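Local structure of Cow rumen GH26 endo-mannanase (Metagenome, 6UEH) at residues Thr25-Asp29 against Thr30-Gly34; Gln297-Asp301 against Glu302-Leu306; Trp373-Asp377 against Glu378-Met382; Pro433-Asp436 against Asn437-Glu441; Ile477-Glu480 against Asp481-Phe484. The protein probably hydrolyses internal beta-1,4-mannosidic bonds of mannans such as galactomannan, joining a family 26 catalytic barrel to a calcium-binding CBM6-type accessory domain. All coordinates share one frame; numbering follows the deposited sequence.

Contact 1 (Thr25-Asp29 against Thr30-Gly34); sequences TSVYD and TKIKG
V27 and T30 close a type II' beta turn, paired across it as a single antiparallel hydrogen-bonded bridge in the CBM6-type domain, within the loop between strands 10-13 and 42-44. The backbone bonds come first. T30 N donates to V27 O over 3.1 Å on a nearly straight path of 168°, and V27 N returns a bond to T30 O at 2.9 Å. Y28 and D29 occupy the corners. Y28 accepts the positive phi (54°) that the first corner of this turn requires, a place glycine fills more easily; its ring leads outward and meets W24 edge-to-face. D29 suits the second corner, where a short polar side chain can remain at the surface.

A lysine-to-carbonyl hydrogen bond runs from K31 back to T25. A bend at chi2 (-79°) turns the lysine along S26, with CD 3.9 Å from S26 CB, and the extended remainder carries NZ to T25 O, 2.8 Å away and above the carbonyl plane. The long aliphatic chain is what lets lysine span this distance, and the small serine leaves it room.

The branched side chains of V27 and I32 meet CG2 to CD1 at 3.8 Å, crossing at a slant. Both also touch E124 of strand 123-132, which places this side of the loop against the sheet. Lastly, a water bridges the two arms: it accepts from I32 N at 2.7 Å and donates at 2.8 Å to T25 O, the same oxygen that receives K31 NZ.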
# COMPACT_ATOMS: atom_id res chain seq x y z
N THR A 25 25.33 24.79 24.43
CA THR A 25 25.37 25.99 23.61
C THR A 25 26.21 25.78 22.35
O THR A 25 26.23 26.63 21.46
CB THR A 25 25.92 27.19 24.39
OG1 THR A 25 27.22 26.89 24.90
CG2 THR A 25 24.99 27.52 25.56
N SER A 26 26.90 24.65 22.28
CA SER A 26 27.57 24.21 21.06
C SER A 26 27.81 22.71 21.12
O SER A 26 27.80 22.11 22.19
CB SER A 26 28.88 24.96 20.85
OG SER A 26 29.84 24.61 21.83
N VAL A 27 28.02 22.09 19.96
CA VAL A 27 28.41 20.69 19.92
C VAL A 27 29.90 20.65 20.18
O VAL A 27 30.72 20.54 19.26
CB VAL A 27 28.06 20.02 18.57
CG1 VAL A 27 28.28 18.51 18.65
CG2 VAL A 27 26.61 20.32 18.21
N TYR A 28 30.24 20.76 21.46
CA TYR A 28 31.61 20.99 21.91
C TYR A 28 32.21 22.22 21.24
O TYR A 28 31.88 23.34 21.60
CB TYR A 28 32.46 19.73 21.70
CG TYR A 28 31.99 18.60 22.59
CD1 TYR A 28 32.38 18.53 23.92
CD2 TYR A 28 31.13 17.62 22.11
CE1 TYR A 28 31.94 17.51 24.74
CE2 TYR A 28 30.69 16.59 22.92
CZ TYR A 28 31.10 16.54 24.24
OH TYR A 28 30.66 15.52 25.05
N ASP A 29 33.08 22.02 20.25
CA ASP A 29 33.76 23.16 19.64
C ASP A 29 33.05 23.71 18.40
O ASP A 29 33.48 24.70 17.82
CB ASP A 29 35.20 22.79 19.28
CG ASP A 29 36.15 22.93 20.45
OD1 ASP A 29 35.86 23.73 21.37
OD2 ASP A 29 37.19 22.24 20.46
N THR A 30 31.97 23.06 17.99
CA THR A 30 31.27 23.48 16.78
C THR A 30 29.89 24.05 17.08
O THR A 30 28.99 23.35 17.54
CB THR A 30 31.13 22.31 15.79
OG1 THR A 30 32.44 21.85 15.41
CG2 THR A 30 30.38 22.75 14.54
N LYS A 31 29.74 25.34 16.81
CA LYS A 31 28.47 26.03 16.99
C LYS A 31 27.47 25.65 15.91
O LYS A 31 27.83 25.57 14.73
CB LYS A 31 28.68 27.55 16.97
CG LYS A 31 29.09 28.16 18.30
CD LYS A 31 27.89 28.32 19.22
CE LYS A 31 28.25 29.08 20.49
NZ LYS A 31 27.06 29.30 21.35
N ILE A 32 26.23 25.40 16.31
CA ILE A 32 25.14 25.34 15.35
C ILE A 32 24.86 26.77 14.92
O ILE A 32 24.70 27.66 15.76
CB ILE A 32 23.86 24.71 15.95
CG1 ILE A 32 24.17 23.32 16.52
CG2 ILE A 32 22.76 24.64 14.91
CD1 ILE A 32 24.77 22.35 15.51
N LYS A 33 24.81 27.01 13.61
CA LYS A 33 24.64 28.37 13.11
C LYS A 33 23.25 28.91 13.43
O LYS A 33 22.29 28.15 13.56
CB LYS A 33 24.90 28.41 11.60
CG LYS A 33 26.33 28.08 11.22
CD LYS A 33 26.54 28.11 9.72
CE LYS A 33 27.96 27.72 9.35
NZ LYS A 33 28.16 27.67 7.87
N GLY A 34 23.15 30.22 13.56
CA GLY A 34 21.88 30.85 13.89
C GLY A 34 21.72 31.08 15.38
O GLY A 34 22.70 31.26 16.10
O HOH W 1 25.40 26.23 18.78

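Contact 2 (Gln297-Asp301 against Glu302-Leu306); sequences QRLQD and EKVPL
L299 packs against V304 and L306, its CB 4.1 Å from V304 CB and its CD1 4.1 Å from L306 CD2. Placing CG beside the backbone N (chi1 -66°) brings the leucine's forked end to V304 and to L306, which begins strand 306-309, with V224 of helix 220-230 also in contact. The backbone of L299 holds the same partner: V304 N donates to L299 O at 2.8 Å, well aligned at 162°. K303 N turns back to Q300 O at 3.0 Å, approaching from above the carbonyl plane. These two bonds form the Schellman motif that ends helix 280-301, with K303 as its C-prime residue at a positive phi of 58°. Glycine is the commonest choice there; a lysine can adopt this left-handed conformation at a modest cost, and its side chain touches E153 of helix 152-164. One step earlier, E302 N makes a helical bond to R298 O and a weak one to L299 O.

Farther out, Q297 NE2 donates to D301 OD1 at 3.0 Å from above the carboxylate plane. Q300 OE1 accepts from H355 N and its NE2 donates to D353 O, while R298 forms a salt bridge with E222 and a hydrogen bond with Q295.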
# COMPACT_ATOMS: atom_id res chain seq x y z
N GLN A 297 -11.51 -7.25 -23.56
CA GLN A 297 -12.34 -6.68 -24.62
C GLN A 297 -13.80 -7.08 -24.43
O GLN A 297 -14.70 -6.28 -24.67
CB GLN A 297 -11.84 -7.12 -26.00
CG GLN A 297 -12.66 -6.56 -27.16
CD GLN A 297 -12.56 -5.06 -27.27
OE1 GLN A 297 -11.46 -4.50 -27.29
NE2 GLN A 297 -13.70 -4.38 -27.33
N ARG A 298 -14.02 -8.32 -24.02
CA ARG A 298 -15.37 -8.80 -23.72
C ARG A 298 -16.01 -7.93 -22.64
O ARG A 298 -17.18 -7.55 -22.73
CB ARG A 298 -15.34 -10.27 -23.29
CG ARG A 298 -14.81 -11.24 -24.33
CD ARG A 298 -14.70 -12.64 -23.75
NE ARG A 298 -16.01 -13.18 -23.40
CZ ARG A 298 -16.21 -14.14 -22.51
NH1 ARG A 298 -15.18 -14.66 -21.86
NH2 ARG A 298 -17.44 -14.58 -22.25
N LEU A 299 -15.22 -7.61 -21.61
CA LEU A 299 -15.67 -6.71 -20.55
C LEU A 299 -16.01 -5.34 -21.12
O LEU A 299 -17.06 -4.78 -20.82
CB LEU A 299 -14.61 -6.58 -19.45
CG LEU A 299 -14.31 -7.83 -18.64
CD1 LEU A 299 -13.31 -7.52 -17.53
CD2 LEU A 299 -15.58 -8.42 -18.06
N GLN A 300 -15.12 -4.81 -21.96
CA GLN A 300 -15.36 -3.50 -22.56
C GLN A 300 -16.60 -3.53 -23.45
O GLN A 300 -17.39 -2.58 -23.46
CB GLN A 300 -14.14 -3.04 -23.37
CG GLN A 300 -14.32 -1.67 -24.01
CD GLN A 300 -13.01 -1.01 -24.41
OE1 GLN A 300 -12.39 -0.30 -23.61
NE2 GLN A 300 -12.58 -1.23 -25.65
N ASP A 301 -16.78 -4.62 -24.19
CA ASP A 301 -17.96 -4.81 -25.03
C ASP A 301 -19.25 -4.71 -24.22
O ASP A 301 -20.24 -4.16 -24.69
CB ASP A 301 -17.91 -6.16 -25.75
CG ASP A 301 -16.92 -6.18 -26.89
OD1 ASP A 301 -16.57 -5.10 -27.41
OD2 ASP A 301 -16.50 -7.29 -27.29
N GLU A 302 -19.23 -5.27 -23.02
CA GLU A 302 -20.41 -5.28 -22.16
C GLU A 302 -20.38 -4.11 -21.17
O GLU A 302 -21.11 -4.12 -20.17
CB GLU A 302 -20.51 -6.61 -21.40
CG GLU A 302 -20.47 -7.84 -22.30
CD GLU A 302 -21.73 -8.03 -23.12
OE1 GLU A 302 -22.75 -7.38 -22.82
OE2 GLU A 302 -21.71 -8.85 -24.07
N LYS A 303 -19.53 -3.13 -21.45
CA LYS A 303 -19.44 -1.89 -20.67
C LYS A 303 -19.13 -2.15 -19.20
O LYS A 303 -19.73 -1.55 -18.31
CB LYS A 303 -20.73 -1.08 -20.80
CG LYS A 303 -21.04 -0.64 -22.22
CD LYS A 303 -22.30 0.21 -22.27
CE LYS A 303 -22.54 0.73 -23.68
NZ LYS A 303 -21.37 1.50 -24.19
N VAL A 304 -18.17 -3.04 -18.96
CA VAL A 304 -17.76 -3.37 -17.60
C VAL A 304 -16.38 -2.80 -17.29
O VAL A 304 -15.39 -3.18 -17.92
CB VAL A 304 -17.73 -4.89 -17.36
CG1 VAL A 304 -17.20 -5.20 -15.97
CG2 VAL A 304 -19.11 -5.49 -17.56
N PRO A 305 -16.32 -1.86 -16.33
CA PRO A 305 -15.05 -1.30 -15.86
C PRO A 305 -14.35 -2.26 -14.91
O PRO A 305 -15.02 -3.09 -14.29
CB PRO A 305 -15.49 -0.02 -15.14
CG PRO A 305 -16.84 -0.36 -14.61
CD PRO A 305 -17.48 -1.26 -15.65
N LEU A 306 -13.04 -2.14 -14.80
CA LEU A 306 -12.25 -3.07 -13.99
C LEU A 306 -11.07 -2.37 -13.32
O LEU A 306 -10.31 -1.67 -13.98
CB LEU A 306 -11.75 -4.24 -14.85
CG LEU A 306 -10.90 -5.31 -14.18
CD1 LEU A 306 -11.73 -6.12 -13.19
CD2 LEU A 306 -10.25 -6.21 -15.22

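Contact 3 (Trp373-Asp377 against Glu378-Met382); sequences WYAGD and EYVDM
The ring of Y374 approaches V380 at a slant, its CE1 3.8 Å from V380 CB. Over the centre of one face stands G376 N, 3.5 Å above the plane, and at the edge, in plane, lies D377 OD1. That oxygen takes the Y374 OH hydrogen on its anti lone pair at 2.6 Å. The ring is swung over the following chain by a chi1 of 179°, which sets CG opposite the backbone N. A phenylalanine in place of Y374 is likely to leave D377 OD1 without its hydroxyl donor and the carboxylate freer to turn. The Y379 ring is met obliquely by A375 O, and stacks edge-to-face with Y345 of helix 334-351.

Between the two tyrosines the chain reverses in a beta turn, Y379 N donating to G376 O at 3.1 Å and 162°, with D377 and E378 at its corners. The turn lies in the loop from strand 357-362 to strand 382-387 of the TIM barrel. G376 has a phi of 106°, and any CB there would crowd E378 OE1, so a residue without a side chain suits the place. A375, small enough for a buried site, touches V380 CG2 with its CB at 3.9 Å. A water donates to both A375 O and E378 OE2, and K422 NZ donates to both D377 O and V380 O, which probably eases the 3.4 Å approach of these two acceptors.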
# COMPACT_ATOMS: atom_id res chain seq x y z
N TRP A 373 9.93 1.77 -8.28
CA TRP A 373 9.06 0.78 -8.91
C TRP A 373 7.74 1.41 -9.36
O TRP A 373 6.84 0.71 -9.82
CB TRP A 373 8.79 -0.39 -7.96
CG TRP A 373 10.02 -1.15 -7.58
CD1 TRP A 373 10.92 -0.82 -6.61
CD2 TRP A 373 10.48 -2.37 -8.17
NE1 TRP A 373 11.92 -1.77 -6.55
CE2 TRP A 373 11.67 -2.73 -7.50
CE3 TRP A 373 10.01 -3.20 -9.19
CZ2 TRP A 373 12.39 -3.87 -7.82
CZ3 TRP A 373 10.73 -4.34 -9.51
CH2 TRP A 373 11.91 -4.66 -8.83
N TYR A 374 7.63 2.73 -9.21
CA TYR A 374 6.44 3.46 -9.62
C TYR A 374 6.56 3.90 -11.08
O TYR A 374 7.56 4.51 -11.47
CB TYR A 374 6.21 4.67 -8.71
CG TYR A 374 5.01 5.52 -9.05
CD1 TYR A 374 3.74 4.95 -9.19
CD2 TYR A 374 5.13 6.89 -9.21
CE1 TYR A 374 2.64 5.73 -9.50
CE2 TYR A 374 4.03 7.68 -9.51
CZ TYR A 374 2.79 7.09 -9.66
OH TYR A 374 1.70 7.88 -9.96
N ALA A 375 5.55 3.59 -11.89
CA ALA A 375 5.61 3.84 -13.32
C ALA A 375 5.29 5.28 -13.70
O ALA A 375 5.43 5.66 -14.86
CB ALA A 375 4.68 2.89 -14.05
N GLY A 376 4.84 6.08 -12.74
CA GLY A 376 4.57 7.48 -12.99
C GLY A 376 3.10 7.83 -13.07
O GLY A 376 2.27 6.96 -13.36
N ASP A 377 2.78 9.10 -12.84
CA ASP A 377 1.39 9.56 -12.79
C ASP A 377 0.61 9.31 -14.07
O ASP A 377 -0.61 9.16 -14.04
CB ASP A 377 1.35 11.06 -12.47
CG ASP A 377 1.82 11.37 -11.06
OD1 ASP A 377 1.87 10.44 -10.22
OD2 ASP A 377 2.13 12.55 -10.79
N GLU A 378 1.31 9.28 -15.20
CA GLU A 378 0.64 9.16 -16.49
C GLU A 378 0.38 7.70 -16.88
O GLU A 378 -0.24 7.43 -17.91
CB GLU A 378 1.46 9.87 -17.57
CG GLU A 378 2.78 9.20 -17.95
CD GLU A 378 3.91 9.43 -16.94
OE1 GLU A 378 3.67 10.03 -15.87
OE2 GLU A 378 5.06 9.02 -17.22
N TYR A 379 0.83 6.76 -16.05
CA TYR A 379 0.67 5.34 -16.34
C TYR A 379 -0.07 4.56 -15.24
O TYR A 379 -0.28 3.36 -15.37
CB TYR A 379 2.03 4.68 -16.57
CG TYR A 379 2.63 4.94 -17.93
CD1 TYR A 379 2.24 4.19 -19.03
CD2 TYR A 379 3.59 5.92 -18.12
CE1 TYR A 379 2.78 4.41 -20.29
CE2 TYR A 379 4.14 6.16 -19.37
CZ TYR A 379 3.73 5.40 -20.45
OH TYR A 379 4.27 5.63 -21.69
N VAL A 380 -0.44 5.25 -14.16
CA VAL A 380 -1.04 4.60 -13.00
C VAL A 380 -2.25 5.40 -12.49
O VAL A 380 -2.21 6.63 -12.46
CB VAL A 380 0.00 4.44 -11.85
CG1 VAL A 380 -0.62 3.76 -10.64
CG2 VAL A 380 1.23 3.66 -12.33
N ASP A 381 -3.31 4.69 -12.09
CA ASP A 381 -4.53 5.35 -11.61
C ASP A 381 -4.78 5.13 -10.13
O ASP A 381 -5.65 5.78 -9.53
CB ASP A 381 -5.74 4.84 -12.39
CG ASP A 381 -5.63 5.09 -13.88
OD1 ASP A 381 -5.17 6.19 -14.26
OD2 ASP A 381 -5.98 4.19 -14.66
N MET A 382 -4.04 4.21 -9.52
CA MET A 382 -4.27 3.83 -8.14
C MET A 382 -3.06 3.09 -7.59
O MET A 382 -2.40 2.35 -8.32
CB MET A 382 -5.53 2.95 -8.03
CG MET A 382 -5.89 2.51 -6.61
SD MET A 382 -7.32 1.40 -6.57
CE MET A 382 -8.57 2.42 -7.37
O HOH W 2 7.07 7.52 -15.81

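Contact 4 (Pro433-Asp436 against Asn437-Glu441); sequences PGVD and NLIIE
D436 O receives I440 N at 3.0 Å along a nearly straight path of 168°, and the same oxygen is flanked by the isoleucine's CG1 at 3.2 Å. Two like bonds precede it in helix 435-441: I439 N to V435 O, and L438 N to G434 O, the latter 3.1 Å long and lying in the carbonyl plane. G434 is the N-cap residue. A side chain there would come near N437 ND2, so glycine leaves that amide room. D436 sits in the first turn, where the helix's N-terminal end would probably stabilise an acid, although its carboxylate lies near that of E469.

Two apolar pairs accompany these bonds. P433, a proline with no N-H to donate, lays CB against L438 CD2 at 3.7 Å just before the cap. V435 and I439 lie side by side, CG2 to CD1 at 4.1 Å, as residues four apart on a helix can.

The amide of N437 is held at both ends, ND2 by L404 O and OD1 by R106 NH1, and E441 makes a salt bridge to the same arginine. R106 belongs to strand 97-107 of the accessory domain, so the helix joins the two domains, while V435 packs on helix 464-471.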
# COMPACT_ATOMS: atom_id res chain seq x y z
N PRO A 433 -7.33 -4.64 8.96
CA PRO A 433 -7.07 -3.80 10.14
C PRO A 433 -8.33 -3.56 10.98
O PRO A 433 -9.44 -3.64 10.45
CB PRO A 433 -6.58 -2.48 9.53
CG PRO A 433 -6.01 -2.87 8.20
CD PRO A 433 -6.87 -4.01 7.72
N GLY A 434 -8.15 -3.30 12.27
CA GLY A 434 -9.26 -2.98 13.14
C GLY A 434 -9.91 -1.69 12.69
O GLY A 434 -9.22 -0.72 12.39
N VAL A 435 -11.24 -1.68 12.65
CA VAL A 435 -11.96 -0.53 12.11
C VAL A 435 -11.74 0.70 12.99
O VAL A 435 -11.71 1.83 12.49
CB VAL A 435 -13.47 -0.84 11.96
CG1 VAL A 435 -14.15 -1.01 13.32
CG2 VAL A 435 -14.15 0.24 11.14
N ASP A 436 -11.57 0.50 14.29
CA ASP A 436 -11.33 1.60 15.21
C ASP A 436 -9.95 2.21 14.96
O ASP A 436 -9.78 3.42 15.02
CB ASP A 436 -11.45 1.14 16.66
CG ASP A 436 -12.87 0.74 17.02
OD1 ASP A 436 -13.82 1.37 16.51
OD2 ASP A 436 -13.03 -0.20 17.83
N ASN A 437 -8.97 1.36 14.66
CA ASN A 437 -7.63 1.84 14.35
C ASN A 437 -7.61 2.66 13.07
O ASN A 437 -6.91 3.67 12.97
CB ASN A 437 -6.65 0.67 14.24
CG ASN A 437 -6.37 0.02 15.59
OD1 ASN A 437 -6.46 0.66 16.63
ND2 ASN A 437 -6.02 -1.26 15.56
N LEU A 438 -8.39 2.23 12.08
CA LEU A 438 -8.49 2.93 10.81
C LEU A 438 -9.07 4.33 10.99
O LEU A 438 -8.58 5.30 10.40
CB LEU A 438 -9.36 2.14 9.82
CG LEU A 438 -8.82 0.80 9.31
CD1 LEU A 438 -9.85 0.12 8.42
CD2 LEU A 438 -7.51 1.00 8.56
N ILE A 439 -10.11 4.43 11.80
CA ILE A 439 -10.81 5.69 12.00
C ILE A 439 -10.00 6.67 12.86
O ILE A 439 -9.82 7.82 12.48
CB ILE A 439 -12.19 5.45 12.66
CG1 ILE A 439 -13.07 4.61 11.73
CG2 ILE A 439 -12.86 6.78 12.98
CD1 ILE A 439 -14.37 4.14 12.35
N ILE A 440 -9.53 6.19 14.00
CA ILE A 440 -8.77 7.03 14.92
C ILE A 440 -7.48 7.55 14.29
O ILE A 440 -7.13 8.72 14.45
CB ILE A 440 -8.43 6.26 16.22
CG1 ILE A 440 -9.72 5.92 16.98
CG2 ILE A 440 -7.50 7.08 17.10
CD1 ILE A 440 -9.52 4.98 18.14
N GLU A 441 -6.79 6.70 13.55
CA GLU A 441 -5.48 7.06 13.01
C GLU A 441 -5.56 7.67 11.61
O GLU A 441 -4.54 8.06 11.04
CB GLU A 441 -4.55 5.84 13.01
CG GLU A 441 -4.33 5.26 14.40
CD GLU A 441 -3.33 4.13 14.41
OE1 GLU A 441 -2.52 4.03 13.46
OE2 GLU A 441 -3.34 3.33 15.37

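Contact 5 (Ile477-Glu480 against Asp481-Phe484); sequences ITLE and DLPF
This is a local contact round a tight turn, T478 and D481 bound to each other just after strand 476-477, the eighth strand of the barrel sheet. T478 N donates to D481 OD2 at 2.9 Å, almost straight at 174° and from above the carboxylate plane. The return bond, D481 N to T478 O, is 3.0 Å long. An aspartate suits the place because its short side chain, with CG beside the backbone N (chi1 -59°), can curl back to the start of the turn. L482 N then binds L479 O at 3.3 Å. Two successive bonds of this i to i+3 pattern make the 3-10 turn that leads the chain away from a (beta/alpha)8 TIM barrel; strand 476-477 pairs with strand 169-174, the first, as the closing of that barrel requires.

Apolar side chains pack against helix 152-164. I477 CG2 and L482 CD2 touch at 3.8 Å, the chains crossing at about a right angle, and L482 CD1 reaches L479 CD1 at 4.2 Å. Both I477 and L482 rest on Y160, so branched aliphatic residues fill the space between turn and helix. Shrinking L482 to an alanine would probably open a gap against I477 and L479 and leave the turn less firmly seated on Y160.

On the exposed side, E480 and D481 lie side by side, their carboxylate planes 48° apart and E480 OE2 3.9 Å from D481 OD1. The salt bridge from K198 to E480 OE2 probably eases this like-charge approach. A water sits among E480 OE2, D481 OD2 and T478 OG1, 2.7 Å from the hydroxyl.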
# COMPACT_ATOMS: atom_id res chain seq x y z
N ILE A 477 -18.01 0.43 3.48
CA ILE A 477 -18.95 0.29 2.38
C ILE A 477 -19.06 -1.17 1.95
O ILE A 477 -18.06 -1.81 1.64
CB ILE A 477 -18.53 1.16 1.17
CG1 ILE A 477 -18.70 2.64 1.52
CG2 ILE A 477 -19.34 0.80 -0.06
CD1 ILE A 477 -18.17 3.57 0.46
N THR A 478 -20.28 -1.69 1.95
CA THR A 478 -20.53 -3.06 1.53
C THR A 478 -21.34 -3.05 0.23
O THR A 478 -21.64 -1.98 -0.30
CB THR A 478 -21.27 -3.87 2.62
OG1 THR A 478 -22.60 -3.36 2.78
CG2 THR A 478 -20.53 -3.77 3.95
N LEU A 479 -21.69 -4.23 -0.27
CA LEU A 479 -22.34 -4.35 -1.57
C LEU A 479 -23.62 -3.52 -1.68
O LEU A 479 -23.86 -2.85 -2.69
CB LEU A 479 -22.66 -5.82 -1.88
CG LEU A 479 -23.25 -6.11 -3.26
CD1 LEU A 479 -22.35 -5.55 -4.34
CD2 LEU A 479 -23.47 -7.60 -3.46
N GLU A 480 -24.43 -3.55 -0.62
CA GLU A 480 -25.71 -2.85 -0.60
C GLU A 480 -25.56 -1.33 -0.68
O GLU A 480 -26.48 -0.63 -1.10
CB GLU A 480 -26.48 -3.22 0.66
CG GLU A 480 -25.77 -2.83 1.95
CD GLU A 480 -26.58 -3.13 3.20
OE1 GLU A 480 -27.62 -3.81 3.08
OE2 GLU A 480 -26.17 -2.69 4.29
N ASP A 481 -24.40 -0.81 -0.27
CA ASP A 481 -24.17 0.63 -0.21
C ASP A 481 -23.84 1.25 -1.56
O ASP A 481 -23.89 2.47 -1.73
CB ASP A 481 -23.04 0.95 0.78
CG ASP A 481 -23.32 0.46 2.18
OD1 ASP A 481 -24.49 0.45 2.60
OD2 ASP A 481 -22.35 0.07 2.87
N LEU A 482 -23.49 0.40 -2.53
CA LEU A 482 -23.08 0.88 -3.85
C LEU A 482 -24.25 1.46 -4.63
O LEU A 482 -25.40 1.05 -4.43
CB LEU A 482 -22.41 -0.25 -4.64
CG LEU A 482 -21.11 -0.81 -4.04
CD1 LEU A 482 -20.51 -1.84 -4.98
CD2 LEU A 482 -20.12 0.31 -3.75
N PRO A 483 -23.98 2.42 -5.53
CA PRO A 483 -25.05 3.05 -6.31
C PRO A 483 -25.55 2.18 -7.46
O PRO A 483 -26.73 2.25 -7.82
CB PRO A 483 -24.39 4.32 -6.85
CG PRO A 483 -23.10 4.48 -6.09
CD PRO A 483 -22.69 3.09 -5.73
N PHE A 484 -24.67 1.36 -8.03
CA PHE A 484 -24.94 0.66 -9.28
C PHE A 484 -26.12 -0.30 -9.19
O PHE A 484 -26.42 -0.83 -8.12
CB PHE A 484 -23.69 -0.08 -9.74
CG PHE A 484 -22.50 0.81 -9.95
CD1 PHE A 484 -22.33 1.49 -11.15
CD2 PHE A 484 -21.56 0.99 -8.95
CE1 PHE A 484 -21.23 2.32 -11.35
CE2 PHE A 484 -20.46 1.82 -9.14
CZ PHE A 484 -20.30 2.49 -10.34
O HOH W 3 -23.48 -1.77 4.74
O HOH W 4 -25.64 -2.38 -4.27

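How the contacts relate
The five contacts follow one another along the chain. Contact 1 stands apart in the CBM6-type domain, its centre about 44 Å from that of contact 4 and about 66 Å from that of contact 2; contacts 2 and 5 lie across the chain's centre from it. Contacts 2 to 5 belong to the TIM barrel: contact 2 leads into strand 306-309, contact 3 into strand 382-387, contact 4 follows strand 423-429 and contact 5 leaves strand 476-477. Contacts 2 and 5 come within about 6 Å at their nearest atoms, both next to helix 152-164. Contact 4, through R106, meets the accessory domain that carries contact 1.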